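Local structure of thioesterase superfamily protein (2GF6) at residues I15-A20 with Y26-R31; R31-T36 with F93-L98; Y49-V52 with L56-V59. The protein probably hydrolyses fatty acyl-CoA thioesters, as a hot-dog-fold member of the 4-hydroxybenzoyl-CoA thioesterase family, and binds coenzyme A. One frame throughout, in Å; residues are numbered along the deposited sequence.

Interaction 1 of 3, residues I15-A20 with Y26-R31. With COA (coenzyme A), chain F.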
loop_
_atom_site.group_PDB
_atom_site.type_symbol
_atom_site.label_atom_id
_atom_site.label_comp_id
_atom_site.label_asym_id
_atom_site.label_seq_id
_atom_site.Cartn_x
_atom_site.Cartn_y
_atom_site.Cartn_z
ATOM N N ILE A 15 -2.970 -3.146 11.279
ATOM C CA ILE A 15 -3.690 -1.909 10.927
ATOM C C ILE A 15 -3.501 -1.531 9.464
ATOM O O ILE A 15 -4.411 -1.028 8.793
ATOM C CB ILE A 15 -3.261 -0.724 11.856
ATOM C CG1 ILE A 15 -4.169 0.476 11.621
ATOM C CG2 ILE A 15 -1.730 -0.379 11.706
ATOM C CD1 ILE A 15 -5.626 0.177 11.841
ATOM N N TYR A 16 -2.308 -1.770 8.956
ATOM C CA TYR A 16 -2.047 -1.472 7.570
ATOM C C TYR A 16 -2.686 -2.527 6.635
ATOM O O TYR A 16 -2.611 -2.406 5.405
ATOM C CB TYR A 16 -0.535 -1.323 7.315
ATOM C CG TYR A 16 0.322 -2.442 7.870
ATOM C CD1 TYR A 16 0.405 -3.668 7.216
ATOM C CD2 TYR A 16 1.091 -2.266 9.014
ATOM C CE1 TYR A 16 1.170 -4.701 7.710
ATOM C CE2 TYR A 16 1.872 -3.324 9.529
ATOM C CZ TYR A 16 1.902 -4.540 8.855
ATOM O OH TYR A 16 2.671 -5.610 9.315
ATOM N N ASP A 17 -3.301 -3.570 7.193
ATOM C CA ASP A 17 -4.057 -4.526 6.341
ATOM C C ASP A 17 -5.514 -4.158 6.142
ATOM O O ASP A 17 -6.224 -4.809 5.376
ATOM C CB ASP A 17 -3.987 -5.946 6.921
ATOM C CG ASP A 17 -2.571 -6.495 6.930
ATOM O OD1 ASP A 17 -1.844 -6.281 5.933
ATOM O OD2 ASP A 17 -2.199 -7.094 7.948
ATOM N N THR A 18 -5.962 -3.104 6.813
ATOM C CA THR A 18 -7.377 -2.741 6.859
ATOM C C THR A 18 -7.650 -1.402 6.196
ATOM O O THR A 18 -6.752 -0.587 6.076
ATOM C CB THR A 18 -7.829 -2.538 8.319
ATOM O OG1 THR A 18 -7.091 -1.450 8.898
ATOM C CG2 THR A 18 -7.564 -3.806 9.164
ATOM N N ASP A 19 -8.924 -1.167 5.846
ATOM C CA ASP A 19 -9.387 0.126 5.325
ATOM C C ASP A 19 -10.555 0.577 6.175
ATOM O O ASP A 19 -10.828 -0.057 7.187
ATOM C CB ASP A 19 -9.712 0.052 3.827
ATOM C CG ASP A 19 -10.897 -0.860 3.498
ATOM O OD1 ASP A 19 -11.719 -1.159 4.407
ATOM O OD2 ASP A 19 -10.992 -1.284 2.318
ATOM N N ALA A 20 -11.226 1.677 5.829
ATOM C CA ALA A 20 -12.306 2.180 6.717
ATOM C C ALA A 20 -13.496 1.241 6.925
ATOM O O ALA A 20 -14.329 1.517 7.790
ATOM C CB ALA A 20 -12.825 3.519 6.252
ATOM N N TYR A 26 -8.153 -5.664 -0.247
ATOM C CA TYR A 26 -7.624 -6.420 -1.369
ATOM C C TYR A 26 -6.151 -6.706 -1.315
ATOM O O TYR A 26 -5.743 -7.821 -1.666
ATOM C CB TYR A 26 -7.864 -5.621 -2.643
ATOM C CG TYR A 26 -7.577 -6.265 -3.986
ATOM C CD1 TYR A 26 -8.491 -7.129 -4.570
ATOM C CD2 TYR A 26 -6.470 -5.903 -4.724
ATOM C CE1 TYR A 26 -8.288 -7.673 -5.805
ATOM C CE2 TYR A 26 -6.245 -6.446 -6.012
ATOM C CZ TYR A 26 -7.172 -7.331 -6.539
ATOM O OH TYR A 26 -7.025 -7.877 -7.774
ATOM N N ALA A 27 -5.343 -5.706 -0.968
ATOM C CA ALA A 27 -3.882 -5.842 -1.043
ATOM C C ALA A 27 -3.408 -6.650 0.124
ATOM O O ALA A 27 -2.355 -7.254 0.084
ATOM C CB ALA A 27 -3.190 -4.442 -1.028
ATOM N N ALA A 28 -4.168 -6.649 1.199
ATOM C CA ALA A 28 -3.751 -7.399 2.365
ATOM C C ALA A 28 -3.594 -8.873 2.007
ATOM O O ALA A 28 -2.634 -9.559 2.439
ATOM C CB ALA A 28 -4.755 -7.224 3.455
ATOM N N TYR A 29 -4.514 -9.360 1.183
ATOM C CA TYR A 29 -4.549 -10.791 0.844
ATOM C C TYR A 29 -3.328 -11.170 0.034
ATOM O O TYR A 29 -2.804 -12.282 0.165
ATOM C CB TYR A 29 -5.884 -11.154 0.157
ATOM C CG TYR A 29 -7.059 -11.184 1.147
ATOM C CD1 TYR A 29 -7.291 -12.294 1.951
ATOM C CD2 TYR A 29 -7.885 -10.084 1.329
ATOM C CE1 TYR A 29 -8.312 -12.313 2.866
ATOM C CE2 TYR A 29 -8.918 -10.102 2.240
ATOM C CZ TYR A 29 -9.128 -11.209 3.010
ATOM O OH TYR A 29 -10.159 -11.252 3.946
ATOM N N TYR A 30 -2.847 -10.224 -0.770
ATOM C CA TYR A 30 -1.576 -10.332 -1.485
ATOM C C TYR A 30 -0.432 -10.368 -0.508
ATOM O O TYR A 30 0.554 -11.053 -0.730
ATOM C CB TYR A 30 -1.413 -9.135 -2.429
ATOM C CG TYR A 30 -0.086 -9.031 -3.214
ATOM C CD1 TYR A 30 0.110 -9.732 -4.399
ATOM C CD2 TYR A 30 0.935 -8.203 -2.784
ATOM C CE1 TYR A 30 1.305 -9.632 -5.106
ATOM C CE2 TYR A 30 2.127 -8.106 -3.468
ATOM C CZ TYR A 30 2.310 -8.806 -4.632
ATOM O OH TYR A 30 3.502 -8.667 -5.359
ATOM N N ARG A 31 -0.539 -9.610 0.573
ATOM C CA ARG A 31 0.504 -9.637 1.557
ATOM C C ARG A 31 0.556 -11.048 2.061
ATOM O O ARG A 31 1.598 -11.619 2.188
ATOM C CB ARG A 31 0.255 -8.651 2.714
ATOM C CG ARG A 31 1.472 -8.546 3.657
ATOM C CD ARG A 31 1.368 -7.480 4.740
ATOM N NE ARG A 31 0.550 -7.879 5.881
ATOM C CZ ARG A 31 0.877 -8.787 6.807
ATOM N NH1 ARG A 31 1.995 -9.493 6.737
ATOM N NH2 ARG A 31 0.035 -9.013 7.809
HETATM N N1A COA F . -20.561 -14.450 -7.351
HETATM C C2A COA F . -21.893 -14.271 -7.694
HETATM N N3A COA F . -22.853 -14.120 -6.710
HETATM C C4A COA F . -22.498 -14.157 -5.409
HETATM C C5A COA F . -21.174 -14.344 -5.037
HETATM C C6A COA F . -20.199 -14.487 -6.011
HETATM N N6A COA F . -18.930 -14.643 -5.644
HETATM N N7A COA F . -21.110 -14.345 -3.691
HETATM C C8A COA F . -22.349 -14.161 -3.205
HETATM N N9A COA F . -23.222 -14.048 -4.257
HETATM C C1B COA F . -24.699 -13.959 -4.190
HETATM C C2B COA F . -25.309 -15.076 -3.351
HETATM O O2B COA F . -25.651 -16.197 -4.118
HETATM C C3B COA F . -26.520 -14.394 -2.771
HETATM O O3B COA F . -27.554 -14.373 -3.714
HETATM P P3B COA F . -28.951 -15.058 -3.323
HETATM O O7A COA F . -29.856 -14.934 -4.526
HETATM O O8A COA F . -29.551 -14.345 -2.109
HETATM O O9A COA F . -28.655 -16.525 -3.061
HETATM C C4B COA F . -26.061 -12.973 -2.549
HETATM O O4B COA F . -25.122 -12.745 -3.586
HETATM C C5B COA F . -25.400 -12.795 -1.190
HETATM O O5B COA F . -24.665 -13.940 -0.818
HETATM P P1A COA F . -24.814 -14.544 0.667
HETATM O O1A COA F . -23.752 -15.592 0.923
HETATM O O2A COA F . -26.188 -15.124 0.877
HETATM O O3A COA F . -24.497 -13.249 1.587
HETATM P P2A COA F . -24.422 -13.257 3.206
HETATM O O4A COA F . -24.229 -14.652 3.726
HETATM O O5A COA F . -25.653 -12.553 3.758
HETATM O O6A COA F . -23.126 -12.390 3.567
HETATM C CBP COA F . -20.900 -11.773 3.419
HETATM C CCP COA F . -22.120 -12.173 2.616
HETATM C CDP COA F . -20.762 -12.670 4.659
HETATM C CEP COA F . -21.102 -10.318 3.844
HETATM C CAP COA F . -19.673 -12.016 2.545
HETATM O OAP COA F . -19.498 -13.398 2.351
HETATM C C9P COA F . -18.408 -11.474 3.147
HETATM O O9P COA F . -18.382 -10.809 4.368
HETATM N N8P COA F . -17.333 -11.653 2.423
HETATM C C7P COA F . -16.063 -11.162 2.880
HETATM C C6P COA F . -15.885 -9.754 2.378
HETATM C C5P COA F . -14.428 -9.426 2.444
HETATM O O5P COA F . -13.804 -9.526 3.507
HETATM N N4P COA F . -13.916 -9.089 1.285
HETATM C C3P COA F . -13.282 -7.829 1.068
HETATM C C2P COA F . -11.791 -7.990 1.206
HETATM S S1P COA F . -10.883 -7.809 -0.335
#
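D17 and R31 form a two-pronged, side-on salt bridge between the loop and the helix. R31 NE donates a hydrogen bond to D17 OD1 at 2.9 Å, nearly straight at 167°, on the syn lone pair of that oxygen. R31 NH2 reaches D17 OD2, also at 2.9 Å, from a little above the carboxylate plane. Carboxylate and guanidinium lie only 15° from coplanar, and the paired bonds hold both groups flat against rotation. The arginine chain runs out extended and then turns about the CG-CD bond (chi3 79°), which brings the NE edge round to the aspartate. Each group has further partners: D17 OD2 also accepts from the backbone N of R14, and R31 NH1 pairs with D11, so the buried positive charge is probably balanced by two aspartates.

Close packing fills in beside the charges. A28 CB sits 3.4 Å from D17 O and 3.8 Å from D17 CB; so small a side chain lets the loop close in on the helix. Y16 presents the edge of its ring, CE1 lying 3.7 Å from R31 NE, with ring and guanidinium planes steeply inclined. Its hydroxyl bonds to N35 of a neighbouring subunit.

Coenzyme A adds the third kind of contact. Its thiol sulfur S1P lies 3.5 Å from Y26 N, and Y29 CE2 is 3.7 Å from its C2P.

The salt bridge thus ties the loop that follows strand 8-12 to helix 26-45, whose Y26 lies beside the thiol, while Y26 and Y30 lean on strand 56-67.

Interaction 2 of 3, residues R31-T36 with F93-L98; sequences RFFTNT and FEFKVL
F33 meets F95 where the long helix rests on the sheet, and its side chain can be followed outward from the backbone. CB comes first, over one face of the F95 ring: it stands 4.2 Å from the ring centroid and 18° off the normal, a CH-pi contact. CG is next, 4.1 Å from F95 CE2. With CG between the backbone N and the carbonyl carbon (chi1 70°), the ring swings so that its CD2 branch also lies against the strand, CD2 being 3.6 Å from F95 CE2 and 3.7 Å from F95 CZ.

This is the core of the hot-dog fold, in which an antiparallel sheet wraps round a central helix; here helix 26-45 is the filling and strand 90-99 part of the wrapping. Large, flat, apolar side chains suit so buried a place because they fill the space and bring no polar atom that would need a partner there. The rings are 28° from parallel but slid apart, with centroids separated by 5.2 Å, and hardly overlap. Past CD2 the F33 ring draws away from F95, CZ and the CD1 branch lying farther off. The F33 side chain also packs on V109 of strand 102-115 and meets Y30 at a steep angle.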
loop_
_atom_site.group_PDB
_atom_site.type_symbol
_atom_site.label_atom_id
_atom_site.label_comp_id
_atom_site.label_asym_id
_atom_site.label_seq_id
_atom_site.Cartn_x
_atom_site.Cartn_y
_atom_site.Cartn_z
ATOM N N ARG A 31 -0.539 -9.610 0.573
ATOM C CA ARG A 31 0.504 -9.637 1.557
ATOM C C ARG A 31 0.556 -11.048 2.061
ATOM O O ARG A 31 1.598 -11.619 2.188
ATOM C CB ARG A 31 0.255 -8.651 2.714
ATOM C CG ARG A 31 1.472 -8.546 3.657
ATOM C CD ARG A 31 1.368 -7.480 4.740
ATOM N NE ARG A 31 0.550 -7.879 5.881
ATOM C CZ ARG A 31 0.877 -8.787 6.807
ATOM N NH1 ARG A 31 1.995 -9.493 6.737
ATOM N NH2 ARG A 31 0.035 -9.013 7.809
ATOM N N PHE A 32 -0.601 -11.625 2.336
ATOM C CA PHE A 32 -0.605 -12.925 2.985
ATOM C C PHE A 32 -0.087 -14.025 2.053
ATOM O O PHE A 32 0.685 -14.872 2.488
ATOM C CB PHE A 32 -2.008 -13.297 3.479
ATOM C CG PHE A 32 -2.658 -12.238 4.327
ATOM C CD1 PHE A 32 -1.947 -11.564 5.316
ATOM C CD2 PHE A 32 -3.996 -11.918 4.137
ATOM C CE1 PHE A 32 -2.567 -10.594 6.111
ATOM C CE2 PHE A 32 -4.610 -10.938 4.893
ATOM C CZ PHE A 32 -3.895 -10.282 5.891
ATOM N N PHE A 33 -0.560 -14.055 0.804
ATOM C CA PHE A 33 -0.253 -15.187 -0.053
ATOM C C PHE A 33 1.189 -15.095 -0.592
ATOM O O PHE A 33 1.886 -16.128 -0.703
ATOM C CB PHE A 33 -1.376 -15.447 -1.090
ATOM C CG PHE A 33 -1.518 -14.424 -2.190
ATOM C CD1 PHE A 33 -0.476 -14.144 -3.075
ATOM C CD2 PHE A 33 -2.752 -13.848 -2.440
ATOM C CE1 PHE A 33 -0.643 -13.239 -4.125
ATOM C CE2 PHE A 33 -2.924 -12.946 -3.498
ATOM C CZ PHE A 33 -1.864 -12.651 -4.341
ATOM N N THR A 34 1.667 -13.864 -0.805
ATOM C CA THR A 34 3.090 -13.613 -1.133
ATOM C C THR A 34 4.019 -14.137 -0.036
ATOM O O THR A 34 4.962 -14.855 -0.304
ATOM C CB THR A 34 3.327 -12.103 -1.393
ATOM O OG1 THR A 34 2.404 -11.690 -2.390
ATOM C CG2 THR A 34 4.771 -11.821 -1.907
ATOM N N ASN A 35 3.726 -13.806 1.214
ATOM C CA ASN A 35 4.475 -14.375 2.311
ATOM C C ASN A 35 4.403 -15.894 2.284
ATOM O O ASN A 35 5.402 -16.584 2.500
ATOM C CB ASN A 35 3.950 -13.859 3.647
ATOM C CG ASN A 35 4.273 -12.398 3.888
ATOM O OD1 ASN A 35 5.224 -11.848 3.315
ATOM N ND2 ASN A 35 3.485 -11.762 4.744
ATOM N N THR A 36 3.218 -16.434 2.032
ATOM C CA THR A 36 3.087 -17.908 2.030
ATOM C C THR A 36 3.949 -18.519 0.913
ATOM O O THR A 36 4.707 -19.497 1.142
ATOM C CB THR A 36 1.614 -18.336 1.914
ATOM O OG1 THR A 36 0.874 -17.735 2.974
ATOM C CG2 THR A 36 1.447 -19.831 2.008
ATOM N N PHE A 93 -0.454 -21.359 -7.775
ATOM C CA PHE A 93 -0.360 -21.409 -6.346
ATOM C C PHE A 93 -1.757 -21.230 -5.825
ATOM O O PHE A 93 -2.223 -20.111 -5.757
ATOM C CB PHE A 93 0.540 -20.275 -5.843
ATOM C CG PHE A 93 2.006 -20.517 -6.066
ATOM C CD1 PHE A 93 2.676 -21.475 -5.325
ATOM C CD2 PHE A 93 2.727 -19.782 -7.008
ATOM C CE1 PHE A 93 4.035 -21.697 -5.507
ATOM C CE2 PHE A 93 4.086 -20.009 -7.191
ATOM C CZ PHE A 93 4.738 -20.969 -6.445
ATOM N N GLU A 94 -2.435 -22.338 -5.529
ATOM C CA GLU A 94 -3.775 -22.334 -4.906
ATOM C C GLU A 94 -3.628 -22.103 -3.404
ATOM O O GLU A 94 -2.689 -22.611 -2.806
ATOM C CB GLU A 94 -4.469 -23.669 -5.120
ATOM C CG GLU A 94 -4.529 -24.172 -6.566
ATOM C CD GLU A 94 -5.361 -25.471 -6.725
ATOM O OE1 GLU A 94 -5.350 -26.350 -5.829
ATOM O OE2 GLU A 94 -6.014 -25.628 -7.775
ATOM N N PHE A 95 -4.550 -21.362 -2.788
ATOM C CA PHE A 95 -4.447 -21.077 -1.362
ATOM C C PHE A 95 -5.803 -20.996 -0.684
ATOM O O PHE A 95 -6.795 -20.671 -1.333
ATOM C CB PHE A 95 -3.663 -19.784 -1.112
ATOM C CG PHE A 95 -4.349 -18.543 -1.618
ATOM C CD1 PHE A 95 -5.361 -17.928 -0.869
ATOM C CD2 PHE A 95 -3.973 -17.955 -2.838
ATOM C CE1 PHE A 95 -5.999 -16.774 -1.328
ATOM C CE2 PHE A 95 -4.619 -16.790 -3.298
ATOM C CZ PHE A 95 -5.635 -16.207 -2.532
ATOM N N LYS A 96 -5.825 -21.311 0.611
ATOM C CA LYS A 96 -6.987 -21.127 1.472
ATOM C C LYS A 96 -6.537 -20.334 2.665
ATOM O O LYS A 96 -5.432 -20.553 3.167
ATOM C CB LYS A 96 -7.527 -22.460 1.969
ATOM C CG LYS A 96 -7.871 -23.447 0.870
ATOM C CD LYS A 96 -8.416 -24.757 1.413
ATOM C CE LYS A 96 -8.991 -25.614 0.277
ATOM N NZ LYS A 96 -9.759 -26.775 0.807
ATOM N N VAL A 97 -7.392 -19.426 3.133
ATOM C CA VAL A 97 -7.167 -18.749 4.407
ATOM C C VAL A 97 -8.161 -19.252 5.448
ATOM O O VAL A 97 -9.358 -19.356 5.182
ATOM C CB VAL A 97 -7.253 -17.224 4.285
ATOM C CG1 VAL A 97 -6.929 -16.541 5.632
ATOM C CG2 VAL A 97 -6.291 -16.727 3.217
ATOM N N LEU A 98 -7.646 -19.592 6.621
ATOM C CA LEU A 98 -8.491 -20.031 7.746
ATOM C C LEU A 98 -8.380 -19.069 8.916
ATOM O O LEU A 98 -7.350 -18.409 9.121
ATOM C CB LEU A 98 -8.102 -21.424 8.237
ATOM C CG LEU A 98 -8.359 -22.646 7.369
ATOM C CD1 LEU A 98 -7.623 -22.560 6.064
ATOM C CD2 LEU A 98 -7.910 -23.850 8.143
#

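Interaction 3 of 3, residues Y49-V52 with L56-V59; sequences YPIV and LWFV
P50 and F58 are joined by the first of two backbone bonds that pair segment 49-52 with strand 56-67. F58 N donates to P50 O at 2.7 Å, in the carbonyl plane and close to straight (166°). V52 N donates to L56 O at 3.0 Å; it meets the oxygen nearly end-on but is more bent at its hydrogen (138°). P50 O also receives a CA-H...O contact from W57 CA. A proline, lacking an N-H, can still serve here through its carbonyl. W57 and V59 bond through their backbones to I114 and I112 of strand 102-115. Between the two bonds, I51 and W57 make an antiparallel non-hydrogen-bonded pair. I51 CG1, beside its backbone N (chi1 -64°), lies over the indole five-membered ring, 3.9 Å from its centroid, while CG2 reaches the corner at W57 NE1, 3.4 Å away. With an alanine at W57, I51 would probably lose the flat surface under CG1, and a gap would open toward W119, a CoA-binding residue. V52 CG2 nestles between L56 CG, at 4.0 Å, and F58 CE2, at 3.7 Å. The Y49 ring touches F58 CD2, while its hydroxyl bonds to Q111, and F58 O is met by Q21 of a neighbouring subunit. Between these two segments directional bonding is therefore left to the main chain, and the branched and aromatic side chains join them through apolar contact.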
loop_
_atom_site.group_PDB
_atom_site.type_symbol
_atom_site.label_atom_id
_atom_site.label_comp_id
_atom_site.label_asym_id
_atom_site.label_seq_id
_atom_site.Cartn_x
_atom_site.Cartn_y
_atom_site.Cartn_z
ATOM N N TYR A 49 12.476 -15.217 -3.974
ATOM C CA TYR A 49 11.250 -15.112 -4.752
ATOM C C TYR A 49 10.697 -13.712 -4.519
ATOM O O TYR A 49 10.696 -13.273 -3.379
ATOM C CB TYR A 49 10.226 -16.173 -4.289
ATOM C CG TYR A 49 8.778 -15.875 -4.647
ATOM C CD1 TYR A 49 8.010 -15.007 -3.856
ATOM C CD2 TYR A 49 8.162 -16.473 -5.753
ATOM C CE1 TYR A 49 6.673 -14.728 -4.159
ATOM C CE2 TYR A 49 6.820 -16.203 -6.074
ATOM C CZ TYR A 49 6.081 -15.326 -5.267
ATOM O OH TYR A 49 4.747 -15.021 -5.524
ATOM N N PRO A 50 10.174 -13.032 -5.574
ATOM C CA PRO A 50 9.928 -13.470 -6.962
ATOM C C PRO A 50 11.080 -13.168 -7.923
ATOM O O PRO A 50 11.021 -13.547 -9.091
ATOM C CB PRO A 50 8.656 -12.697 -7.347
ATOM C CG PRO A 50 8.645 -11.491 -6.431
ATOM C CD PRO A 50 9.735 -11.640 -5.394
ATOM N N ILE A 51 12.139 -12.517 -7.415
ATOM C CA ILE A 51 13.319 -12.256 -8.199
ATOM C C ILE A 51 14.374 -13.269 -7.768
ATOM O O ILE A 51 14.945 -13.176 -6.674
ATOM C CB ILE A 51 13.816 -10.802 -8.002
ATOM C CG1 ILE A 51 12.754 -9.822 -8.541
ATOM C CG2 ILE A 51 15.152 -10.617 -8.630
ATOM C CD1 ILE A 51 13.116 -8.347 -8.375
ATOM N N VAL A 52 14.619 -14.240 -8.629
ATOM C CA VAL A 52 15.577 -15.287 -8.323
ATOM C C VAL A 52 17.006 -14.804 -8.607
ATOM O O VAL A 52 17.877 -14.904 -7.759
ATOM C CB VAL A 52 15.251 -16.556 -9.117
ATOM C CG1 VAL A 52 16.049 -17.741 -8.561
ATOM C CG2 VAL A 52 13.732 -16.814 -9.090
ATOM N N LEU A 56 16.215 -14.521 -14.156
ATOM C CA LEU A 56 15.052 -15.349 -13.767
ATOM C C LEU A 56 14.192 -14.683 -12.738
ATOM O O LEU A 56 14.585 -14.563 -11.565
ATOM C CB LEU A 56 15.502 -16.700 -13.224
ATOM C CG LEU A 56 14.438 -17.770 -12.945
ATOM C CD1 LEU A 56 13.625 -18.141 -14.194
ATOM C CD2 LEU A 56 15.086 -19.016 -12.380
ATOM N N TRP A 57 13.005 -14.274 -13.187
ATOM C CA TRP A 57 11.954 -13.717 -12.326
ATOM C C TRP A 57 10.660 -14.527 -12.414
ATOM O O TRP A 57 10.437 -15.188 -13.415
ATOM C CB TRP A 57 11.626 -12.316 -12.806
ATOM C CG TRP A 57 12.657 -11.250 -12.510
ATOM C CD1 TRP A 57 13.951 -11.411 -12.054
ATOM C CD2 TRP A 57 12.484 -9.855 -12.735
ATOM N NE1 TRP A 57 14.561 -10.190 -11.950
ATOM C CE2 TRP A 57 13.676 -9.216 -12.359
ATOM C CE3 TRP A 57 11.415 -9.077 -13.202
ATOM C CZ2 TRP A 57 13.836 -7.828 -12.448
ATOM C CZ3 TRP A 57 11.577 -7.722 -13.285
ATOM C CH2 TRP A 57 12.785 -7.108 -12.921
ATOM N N PHE A 58 9.807 -14.430 -11.384
ATOM C CA PHE A 58 8.427 -14.901 -11.439
ATOM C C PHE A 58 7.491 -13.680 -11.523
ATOM O O PHE A 58 7.615 -12.725 -10.740
ATOM C CB PHE A 58 8.085 -15.751 -10.202
ATOM C CG PHE A 58 8.742 -17.105 -10.207
ATOM C CD1 PHE A 58 8.196 -18.145 -10.943
ATOM C CD2 PHE A 58 9.917 -17.334 -9.502
ATOM C CE1 PHE A 58 8.818 -19.392 -10.976
ATOM C CE2 PHE A 58 10.558 -18.596 -9.527
ATOM C CZ PHE A 58 10.018 -19.616 -10.267
ATOM N N VAL A 59 6.579 -13.704 -12.485
ATOM C CA VAL A 59 5.588 -12.644 -12.629
ATOM C C VAL A 59 4.202 -13.243 -12.696
ATOM O O VAL A 59 4.019 -14.265 -13.350
ATOM C CB VAL A 59 5.856 -11.710 -13.873
ATOM C CG1 VAL A 59 7.287 -11.149 -13.834
ATOM C CG2 VAL A 59 5.577 -12.393 -15.198
#

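Interactions 1 and 2 lie in series along helix 26-45, their centres 13 Å apart, and share R31: the helix meets the preceding loop first and the sheet next, and D17 OD2 approaches F32 CE1 to 4.0 Å. Interaction 3 follows the helix in the chain and is nested within the long connection closed by interaction 2. Its centre is 17 Å from that of interaction 2 and 23 Å from that of interaction 1. Interaction 2 seats the helix on the antiparallel sheet; interaction 3 joins two of the strands, and T34 CG2 touches Y49 CE1 between them. One coenzyme A site lies at interaction 1 and another near W57, and all three contacts touch the same neighbouring subunit.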